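Local coordinates for protein catechol 1,2-dioxygenase (Burkholderia vietnamiensis, PDB 5TD3) that probably catalyses the metal-dependent intradiol cleavage of catechol by molecular oxygen to give cis,cis-muconate, as a dimer, at residues A25-N30 with Q43-L48; W167-N170 with F174-H177; H172-Y175 with D179-G182. All coordinates share one frame; numbering follows the deposited sequence. Where two conformers were deposited one is given.

Interaction 1 of 3, residues A25-N30 with Q43-L48. With PTY (phosphatidylethanolamine), chain J.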
loop_
_atom_site.group_PDB
_atom_site.type_symbol
_atom_site.label_atom_id
_atom_site.label_comp_id
_atom_site.label_asym_id
_atom_site.label_seq_id
_atom_site.Cartn_x
_atom_site.Cartn_y
_atom_site.Cartn_z
ATOM N N ALA A 25 15.011 -15.330 3.423
ATOM C CA ALA A 25 15.643 -14.394 4.345
ATOM C C ALA A 25 14.723 -13.217 4.641
ATOM O O ALA A 25 14.553 -12.825 5.801
ATOM C CB ALA A 25 16.967 -13.901 3.768
ATOM N N ALA A 26 14.086 -12.669 3.603
ATOM C CA ALA A 26 13.266 -11.477 3.780
ATOM C C ALA A 26 12.050 -11.741 4.657
ATOM O O ALA A 26 11.551 -10.810 5.302
ATOM C CB ALA A 26 12.813 -10.946 2.425
ATOM N N SER A 27 11.575 -12.992 4.708
ATOM C CA SER A 27 10.328 -13.339 5.386
ATOM C C SER A 27 10.535 -14.047 6.716
ATOM O O SER A 27 9.560 -14.545 7.300
ATOM C CB SER A 27 9.461 -14.218 4.485
ATOM O OG SER A 27 9.398 -13.694 3.177
ATOM N N SER A 28 11.764 -14.120 7.216
ATOM C CA SER A 28 12.016 -14.850 8.449
ATOM C C SER A 28 12.891 -14.012 9.367
ATOM O O SER A 28 13.434 -12.979 8.965
ATOM C CB SER A 28 12.665 -16.212 8.158
ATOM O OG SER A 28 13.922 -16.042 7.531
ATOM N N ALA A 29 13.021 -14.459 10.617
ATOM C CA ALA A 29 13.753 -13.691 11.613
ATOM C C ALA A 29 15.263 -13.762 11.367
ATOM O O ALA A 29 15.774 -14.692 10.738
ATOM C CB ALA A 29 13.428 -14.197 13.019
ATOM N N ASN A 30 15.983 -12.776 11.892
ATOM C CA ASN A 30 17.447 -12.793 11.796
ATOM C C ASN A 30 18.015 -13.958 12.595
ATOM O O ASN A 30 17.585 -14.210 13.720
ATOM C CB ASN A 30 18.063 -11.484 12.300
ATOM C CG ASN A 30 17.583 -10.262 11.524
ATOM O OD1 ASN A 30 17.179 -9.266 12.118
ATOM N ND2 ASN A 30 17.619 -10.338 10.202
ATOM N N GLN A 43 4.573 -16.320 7.686
ATOM C CA GLN A 43 3.965 -17.212 6.708
ATOM C C GLN A 43 3.303 -16.428 5.578
ATOM O O GLN A 43 3.497 -16.733 4.396
ATOM C CB GLN A 43 2.956 -18.126 7.410
ATOM C CG GLN A 43 2.200 -19.016 6.453
ATOM C CD GLN A 43 0.948 -19.624 7.059
ATOM O OE1 GLN A 43 0.498 -19.239 8.149
ATOM N NE2 GLN A 43 0.379 -20.596 6.352
ATOM N N ILE A 44 2.541 -15.391 5.923
ATOM C CA ILE A 44 1.806 -14.636 4.913
ATOM C C ILE A 44 2.762 -13.820 4.057
ATOM O O ILE A 44 2.612 -13.760 2.833
ATOM C CB ILE A 44 0.741 -13.758 5.595
ATOM C CG1 ILE A 44 -0.362 -14.669 6.155
ATOM C CG2 ILE A 44 0.158 -12.732 4.634
ATOM C CD1 ILE A 44 -1.356 -13.938 7.015
ATOM N N VAL A 45 3.783 -13.219 4.675
ATOM C CA VAL A 45 4.737 -12.432 3.898
ATOM C C VAL A 45 5.491 -13.318 2.918
ATOM O O VAL A 45 5.665 -12.957 1.749
ATOM C CB VAL A 45 5.693 -11.665 4.828
ATOM C CG1 VAL A 45 6.891 -11.124 4.038
ATOM C CG2 VAL A 45 4.928 -10.518 5.491
ATOM N N LEU A 46 5.941 -14.497 3.370
ATOM C CA LEU A 46 6.642 -15.409 2.465
ATOM C C LEU A 46 5.799 -15.712 1.236
ATOM O O LEU A 46 6.302 -15.701 0.109
ATOM C CB LEU A 46 7.006 -16.711 3.189
ATOM C CG LEU A 46 7.692 -17.779 2.337
ATOM C CD1 LEU A 46 8.948 -17.226 1.711
ATOM C CD2 LEU A 46 8.003 -19.028 3.164
ATOM N N ARG A 47 4.512 -15.969 1.438
ATOM C CA ARG A 47 3.642 -16.314 0.324
ATOM C C ARG A 47 3.399 -15.117 -0.592
ATOM O O ARG A 47 3.538 -15.226 -1.814
ATOM C CB ARG A 47 2.325 -16.868 0.863
ATOM C CG ARG A 47 1.243 -17.081 -0.197
ATOM C CD ARG A 47 1.698 -18.003 -1.335
ATOM N NE ARG A 47 0.605 -18.144 -2.288
ATOM C CZ ARG A 47 -0.261 -19.158 -2.281
ATOM N NH1 ARG A 47 -0.149 -20.131 -1.377
ATOM N NH2 ARG A 47 -1.253 -19.187 -3.167
ATOM N N LEU A 48 3.051 -13.955 -0.025
ATOM C CA LEU A 48 2.707 -12.816 -0.874
ATOM C C LEU A 48 3.932 -12.276 -1.599
ATOM O O LEU A 48 3.850 -11.910 -2.778
ATOM C CB LEU A 48 2.034 -11.709 -0.058
ATOM C CG LEU A 48 0.692 -12.104 0.570
ATOM C CD1 LEU A 48 0.088 -10.937 1.337
ATOM C CD2 LEU A 48 -0.250 -12.571 -0.508
HETATM C C1 PTY J . -1.603 -8.010 12.795
HETATM C C2 PTY J . -0.477 -1.683 15.330
HETATM C C3 PTY J . -0.003 -3.027 14.719
HETATM O O4 PTY J . -0.974 -9.123 12.122
HETATM C C5 PTY J . -1.461 -5.517 12.911
HETATM C C6 PTY J . -0.814 -6.783 12.418
HETATM O O7 PTY J . -0.813 -6.732 10.956
HETATM C C8 PTY J . 0.191 -6.098 10.333
HETATM O O10 PTY J . 1.116 -5.584 10.904
HETATM C C11 PTY J . -0.013 -6.107 8.844
HETATM C C12 PTY J . 1.227 -6.431 8.023
HETATM C C13 PTY J . 0.923 -6.579 6.534
HETATM C C14 PTY J . 2.141 -6.908 5.698
HETATM C C15 PTY J . 1.879 -7.255 4.241
HETATM C C16 PTY J . 3.169 -7.546 3.488
HETATM C C17 PTY J . 3.026 -8.014 2.052
HETATM C C18 PTY J . 4.363 -8.361 1.413
HETATM C C19 PTY J . 4.342 -8.769 -0.057
HETATM C C20 PTY J . 4.193 -7.642 -1.070
HETATM C C21 PTY J . 2.759 -7.178 -1.271
HETATM C C22 PTY J . 2.520 -6.284 -2.486
HETATM C C23 PTY J . 1.052 -5.955 -2.743
HETATM C C24 PTY J . 0.144 -7.177 -2.738
HETATM C C25 PTY J . 0.551 -8.261 -3.725
HETATM C C26 PTY J . 0.009 -9.639 -3.378
HETATM C C27 PTY J . 0.648 -10.753 -4.178
HETATM C C28 PTY J . 0.401 -10.601 -5.660
HETATM C C29 PTY J . 1.363 -11.406 -6.489
HETATM C C30 PTY J . -1.754 -9.936 11.409
HETATM C C31 PTY J . -0.935 -10.909 10.613
HETATM O O30 PTY J . -2.954 -9.878 11.406
HETATM C C32 PTY J . -0.548 -10.374 9.240
HETATM C C33 PTY J . -1.733 -10.275 8.302
HETATM C C34 PTY J . -1.419 -9.616 6.971
HETATM C C35 PTY J . -2.523 -9.794 5.950
HETATM C C36 PTY J . -2.286 -9.075 4.641
HETATM C C37 PTY J . -3.238 -9.512 3.549
HETATM C C38 PTY J . -3.259 -8.579 2.369
HETATM C C39 PTY J . -4.106 -7.345 2.598
HETATM C C40 PTY J . -3.593 -6.091 1.924
HETATM C C41 PTY J . -3.172 -6.261 0.478
HETATM C C42 PTY J . -1.669 -6.399 0.290
HETATM C C43 PTY J . -0.871 -5.584 1.292
HETATM C C44 PTY J . 0.591 -5.483 0.952
HETATM P P1 PTY J . -1.749 -4.982 15.608
HETATM O O11 PTY J . -0.393 -4.100 15.617
HETATM O O12 PTY J . -2.927 -4.028 15.828
HETATM O O13 PTY J . -1.741 -5.951 16.734
HETATM O O14 PTY J . -2.021 -5.745 14.223
HETATM N N1 PTY J . -1.855 -1.482 14.878
#

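Interaction 2 of 3, residues W167-N170 with F174-H177. With ZN (zinc ion), chain C.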
loop_
_atom_site.group_PDB
_atom_site.type_symbol
_atom_site.label_atom_id
_atom_site.label_comp_id
_atom_site.label_asym_id
_atom_site.label_seq_id
_atom_site.Cartn_x
_atom_site.Cartn_y
_atom_site.Cartn_z
ATOM N N TRP A 167 -26.799 3.381 8.525
ATOM C CA TRP A 167 -26.125 4.605 8.095
ATOM C C TRP A 167 -26.186 4.694 6.580
ATOM O O TRP A 167 -26.183 3.677 5.885
ATOM C CB TRP A 167 -24.663 4.693 8.595
ATOM C CG TRP A 167 -23.664 3.639 8.086
ATOM C CD1 TRP A 167 -22.652 3.832 7.185
ATOM C CD2 TRP A 167 -23.545 2.274 8.525
ATOM N NE1 TRP A 167 -21.934 2.669 7.015
ATOM C CE2 TRP A 167 -22.463 1.700 7.829
ATOM C CE3 TRP A 167 -24.266 1.478 9.431
ATOM C CZ2 TRP A 167 -22.080 0.370 7.998
ATOM C CZ3 TRP A 167 -23.884 0.158 9.608
ATOM C CH2 TRP A 167 -22.802 -0.388 8.897
ATOM N N HIS A 168 -26.278 5.923 6.074
ATOM C CA HIS A 168 -26.369 6.129 4.634
ATOM C C HIS A 168 -26.028 7.579 4.315
ATOM O O HIS A 168 -25.852 8.417 5.208
ATOM C CB HIS A 168 -27.759 5.750 4.097
ATOM C CG HIS A 168 -28.852 6.652 4.569
ATOM N ND1 HIS A 168 -29.113 7.877 3.990
ATOM C CD2 HIS A 168 -29.738 6.516 5.583
ATOM C CE1 HIS A 168 -30.126 8.449 4.620
ATOM N NE2 HIS A 168 -30.524 7.644 5.591
ATOM N N ALA A 169 -25.940 7.860 3.019
ATOM C CA ALA A 169 -25.481 9.148 2.506
ATOM C C ALA A 169 -26.634 10.145 2.348
ATOM O O ALA A 169 -27.816 9.783 2.366
ATOM C CB ALA A 169 -24.773 8.949 1.165
ATOM N N ASN A 170 -26.271 11.420 2.169
ATOM C CA ASN A 170 -27.236 12.475 1.889
ATOM C C ASN A 170 -27.414 12.623 0.371
ATOM O O ASN A 170 -26.948 11.792 -0.415
ATOM C CB ASN A 170 -26.816 13.780 2.582
ATOM C CG ASN A 170 -25.641 14.496 1.889
ATOM O OD1 ASN A 170 -25.034 13.976 0.963
ATOM N ND2 ASN A 170 -25.329 15.709 2.357
ATOM N N PHE A 174 -22.681 12.191 0.271
ATOM C CA PHE A 174 -21.720 12.290 1.355
ATOM C C PHE A 174 -22.314 11.748 2.647
ATOM O O PHE A 174 -23.512 11.877 2.910
ATOM C CB PHE A 174 -21.266 13.732 1.579
ATOM C CG PHE A 174 -20.455 14.299 0.447
ATOM C CD1 PHE A 174 -19.446 13.554 -0.133
ATOM C CD2 PHE A 174 -20.696 15.586 -0.022
ATOM C CE1 PHE A 174 -18.690 14.077 -1.180
ATOM C CE2 PHE A 174 -19.949 16.107 -1.063
ATOM C CZ PHE A 174 -18.949 15.353 -1.638
ATOM N N TYR A 175 -21.453 11.147 3.451
ATOM C CA TYR A 175 -21.817 10.654 4.771
ATOM C C TYR A 175 -21.335 11.609 5.841
ATOM O O TYR A 175 -20.243 12.180 5.739
ATOM C CB TYR A 175 -21.186 9.300 5.055
ATOM C CG TYR A 175 -21.714 8.145 4.254
ATOM C CD1 TYR A 175 -21.460 8.026 2.889
ATOM C CD2 TYR A 175 -22.418 7.126 4.880
ATOM C CE1 TYR A 175 -21.929 6.943 2.173
ATOM C CE2 TYR A 175 -22.877 6.040 4.171
ATOM C CZ TYR A 175 -22.639 5.952 2.827
ATOM O OH TYR A 175 -23.118 4.851 2.162
ATOM N N SER A 176 -22.114 11.714 6.916
ATOM C CA SER A 176 -21.617 12.465 8.061
ATOM C C SER A 176 -20.313 11.844 8.570
ATOM O O SER A 176 -20.086 10.636 8.454
ATOM C CB SER A 176 -22.673 12.527 9.172
ATOM O OG SER A 176 -23.016 11.230 9.645
ATOM N N HIS A 177 -19.436 12.712 9.085
ATOM C CA HIS A 177 -18.082 12.394 9.561
ATOM C C HIS A 177 -17.100 12.155 8.417
ATOM O O HIS A 177 -15.888 12.040 8.652
ATOM C CB HIS A 177 -18.075 11.185 10.503
ATOM C CG HIS A 177 -19.012 11.336 11.659
ATOM N ND1 HIS A 177 -18.609 11.824 12.886
ATOM C CD2 HIS A 177 -20.343 11.109 11.762
ATOM C CE1 HIS A 177 -19.649 11.868 13.699
ATOM N NE2 HIS A 177 -20.713 11.442 13.041
HETATM ZN ZN ZN C . -22.353 3.233 1.691
HETATM O O HOH W 1 -24.231 9.718 7.123
HETATM O O HOH W 2 -25.534 5.491 1.432
#

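Interaction 3 of 3, residues H172-Y175 with D179-G182. With ZN (zinc ion), chain C.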
loop_
_atom_site.group_PDB
_atom_site.type_symbol
_atom_site.label_atom_id
_atom_site.label_comp_id
_atom_site.label_asym_id
_atom_site.label_seq_id
_atom_site.Cartn_x
_atom_site.Cartn_y
_atom_site.Cartn_z
ATOM N N HIS A 172 -26.066 14.544 -1.684
ATOM C CA HIS A 172 -24.809 14.773 -2.379
ATOM C C HIS A 172 -23.907 13.551 -2.343
ATOM O O HIS A 172 -22.739 13.638 -2.734
ATOM C CB HIS A 172 -24.097 15.979 -1.774
ATOM C CG HIS A 172 -24.910 17.231 -1.827
ATOM N ND1 HIS A 172 -25.578 17.731 -0.729
ATOM C CD2 HIS A 172 -25.176 18.077 -2.850
ATOM C CE1 HIS A 172 -26.218 18.834 -1.073
ATOM N NE2 HIS A 172 -25.989 19.067 -2.353
ATOM N N GLY A 173 -24.415 12.427 -1.847
ATOM C CA GLY A 173 -23.619 11.231 -1.768
ATOM C C GLY A 173 -22.580 11.258 -0.677
ATOM O O GLY A 173 -21.678 10.417 -0.685
ATOM N N PHE A 174 -22.681 12.191 0.271
ATOM C CA PHE A 174 -21.720 12.290 1.355
ATOM C C PHE A 174 -22.314 11.748 2.647
ATOM O O PHE A 174 -23.512 11.877 2.910
ATOM C CB PHE A 174 -21.266 13.732 1.579
ATOM C CG PHE A 174 -20.455 14.299 0.447
ATOM C CD1 PHE A 174 -19.446 13.554 -0.133
ATOM C CD2 PHE A 174 -20.696 15.586 -0.022
ATOM C CE1 PHE A 174 -18.690 14.077 -1.180
ATOM C CE2 PHE A 174 -19.949 16.107 -1.063
ATOM C CZ PHE A 174 -18.949 15.353 -1.638
ATOM N N TYR A 175 -21.453 11.147 3.451
ATOM C CA TYR A 175 -21.817 10.654 4.771
ATOM C C TYR A 175 -21.335 11.609 5.841
ATOM O O TYR A 175 -20.243 12.180 5.739
ATOM C CB TYR A 175 -21.186 9.300 5.055
ATOM C CG TYR A 175 -21.714 8.145 4.254
ATOM C CD1 TYR A 175 -21.460 8.026 2.889
ATOM C CD2 TYR A 175 -22.418 7.126 4.880
ATOM C CE1 TYR A 175 -21.929 6.943 2.173
ATOM C CE2 TYR A 175 -22.877 6.040 4.171
ATOM C CZ TYR A 175 -22.639 5.952 2.827
ATOM O OH TYR A 175 -23.118 4.851 2.162
ATOM N N ASP A 179 -17.782 14.068 5.328
ATOM C CA ASP A 179 -18.327 14.998 4.353
ATOM C C ASP A 179 -17.302 16.099 4.149
ATOM O O ASP A 179 -17.051 16.882 5.081
ATOM C CB ASP A 179 -19.673 15.572 4.823
ATOM C CG ASP A 179 -20.320 16.495 3.802
ATOM O OD1 ASP A 179 -19.591 17.195 3.066
ATOM O OD2 ASP A 179 -21.572 16.562 3.754
ATOM N N PRO A 180 -16.670 16.192 2.975
ATOM C CA PRO A 180 -15.580 17.157 2.814
ATOM C C PRO A 180 -16.051 18.599 2.821
ATOM O O PRO A 180 -15.214 19.491 2.990
ATOM C CB PRO A 180 -14.962 16.767 1.461
ATOM C CG PRO A 180 -16.086 16.170 0.699
ATOM C CD PRO A 180 -16.958 15.461 1.733
ATOM N N THR A 181 -17.357 18.854 2.651
ATOM C CA THR A 181 -17.870 20.216 2.743
ATOM C C THR A 181 -18.144 20.648 4.179
ATOM O O THR A 181 -18.404 21.833 4.407
ATOM C CB THR A 181 -19.162 20.380 1.939
ATOM O OG1 THR A 181 -20.221 19.684 2.597
ATOM C CG2 THR A 181 -19.008 19.822 0.504
ATOM N N GLY A 182 -18.086 19.731 5.140
ATOM C CA GLY A 182 -18.355 20.068 6.530
ATOM C C GLY A 182 -19.805 20.358 6.836
ATOM O O GLY A 182 -20.112 20.900 7.907
HETATM ZN ZN ZN C . -22.353 3.233 1.691
#

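Interaction 1 of 3, residues A25-N30 with Q43-L48
In one of two modelled conformers, Ser27 has OG anti to its carbonyl carbon and beside its own N (chi1 -46°), a torsion that lays the hydroxyl against the backbone of Leu46. Ser27 OG stands 3.3 Å from Leu46 CA. On Val45 the branch CG1 is anti to the backbone N (chi1 166°) and approaches the same oxygen, with Val45 CG1 3.7 Å from Ser27 OG. Leu46 contributes its root, CB of Leu46 and CB of Ser27 being 3.7 Å apart, while its branch CD1 passes Ser27 OG at 3.9 Å. All are van der Waals contacts, those of OG holding for that conformer. The hydroxyl is bonded back to Leu23 O in the last turn of helix 17-26, its nearest atoms on Leu46 and Val45 being carbon. The small side chain of Ser27 allows the close approach: Ser27 CA and Leu46 CA are 5.1 Å apart.

Ser27 is the first residue to leave helical geometry after helix 17-26, so the contact seats the end of that helix on the flank of helix 39-59. These helices belong to the N-terminal helical region of intradiol dioxygenases, where a phospholipid is bound near the dimer interface. Helix 39-59 meets the lipid on a different flank. Val45 bridges the two environments, because its second branch, CG2, lies 4.0 Å from phosphatidylethanolamine C16. Leu48 CB approaches lipid C19 to 3.7 Å, and Ile44 CD1 meets lipid C33 at 3.9 Å on the other acyl chain. Arg47 forms salt bridges with Asp51 and with Asp58 of the second subunit.

Interaction 2 of 3, residues W167-N170 with F174-H177
Tyr175 lays its ring along residues 167-169 and carries the metal bond, OH to zinc at 1.9 Å. Ala169 CB sits over one ring face, 4.0 Å from the centroid of the Tyr175 ring and 26° off the normal, a CH-pi contact. Trp167 meets Tyr175 rim to rim, its CD1 lying 3.7 Å from CE2 of the tyrosine, the five-membered ring of Trp167 and the Tyr175 ring being 58° apart. A bridging water donates to Tyr175 OH at 2.6 Å and accepts from Ala169 N.

His235 and His237 are further zinc ligands; in intradiol dioxygenases this active site normally holds ferric iron, bound by two tyrosines and two histidines. Trp167 also stacks on His237, linking the aromatic packing to a second ligand.

Farther out, a reciprocal pair of bonds holds the loop folded on itself. Asn170 N donates to Phe174 O at 2.9 Å. With Asn170 CG between its backbone N and carbonyl carbon (chi1 75°), OD1 turns back to accept from Phe174 N at 3.0 Å, the donor standing above the carbonyl plane, and also accepts from His172 N. A second water joins His168 O to Ser176 N, and the His168 ring bonds through ND1 to Ala169 O and through NE2 to Thr205.

Interaction 3 of 3, residues H172-Y175 with D179-G182
Asp179 OD1 is gripped by two donors from Thr181, and its carboxylate packs against Phe174 across the contact. The hydroxyl OG1 of Thr181 donates to Asp179 OD1 at 2.6 Å, from the syn side and tilted out of the carboxylate plane. The backbone N of Thr181 reaches the same OD1 at 2.8 Å, arriving nearly in line with the C-O bond. With CG anti to the backbone N (chi1 -177°), the Asp179 carboxylate reaches the phenylalanine, where OD2 touches Phe174 CB at 3.6 Å. Its plane is 44° from that of the ring. OD2 is itself bonded by Gln184 NE2, which also donates to Phe174 O and so links both sides of the contact.

The bond from Thr181 N to OD1 defines an Asx turn, and it is superposed on a type I beta turn running from Asp179 to Gly182, closed by Gly182 N to Asp179 O at 3.0 Å. Both lie in the long connection between strands 163-167 and 190-194, the connection that also delivers Tyr175 to the zinc.

Pro180, at the second position of the turn, is thereby presented to the aromatic ring. Its CD lies 3.6 Å from the centroid of the Phe174 ring and 12° off the normal, a CH-pi contact squarely over one face. The opposite face is covered by the carbonyl oxygen of His172, 3.8 Å above the plane of the Phe174 ring, which therefore lies between a proline methylene and a peptide oxygen. Thr181 adds a looser touch, CG2 to Phe174 CE2 at 4.1 Å. Tyr175 O and Asp179 N also come close, but the angle is too poor for a bond. Phe174, Pro180 and Thr181 also touch a crystal neighbour, so the outer surface may be influenced by lattice packing.

Overall arrangement
Interactions 2 and 3 lie in one connection, between strands 163-167 and 190-194, and share Phe174 and Tyr175; their centres are 7 Å apart. Interaction 2 is buried and couples the loop to the metal site through ring packing, bridging waters and a reciprocal pair of bonds, one through an asparagine side chain. Interaction 3 is a surface contact, where a self-bonded turn covers the phenylalanine. From Phe174 to Tyr175 the chain passes from solvent-facing packing to metal coordination. Interaction 1 stands apart, its centre about 40 Å from that of interaction 2, across the chain's centre. It is buried, but seats the end of helix 17-26 on helix 39-59 by van der Waals contact beside lipid and the second subunit.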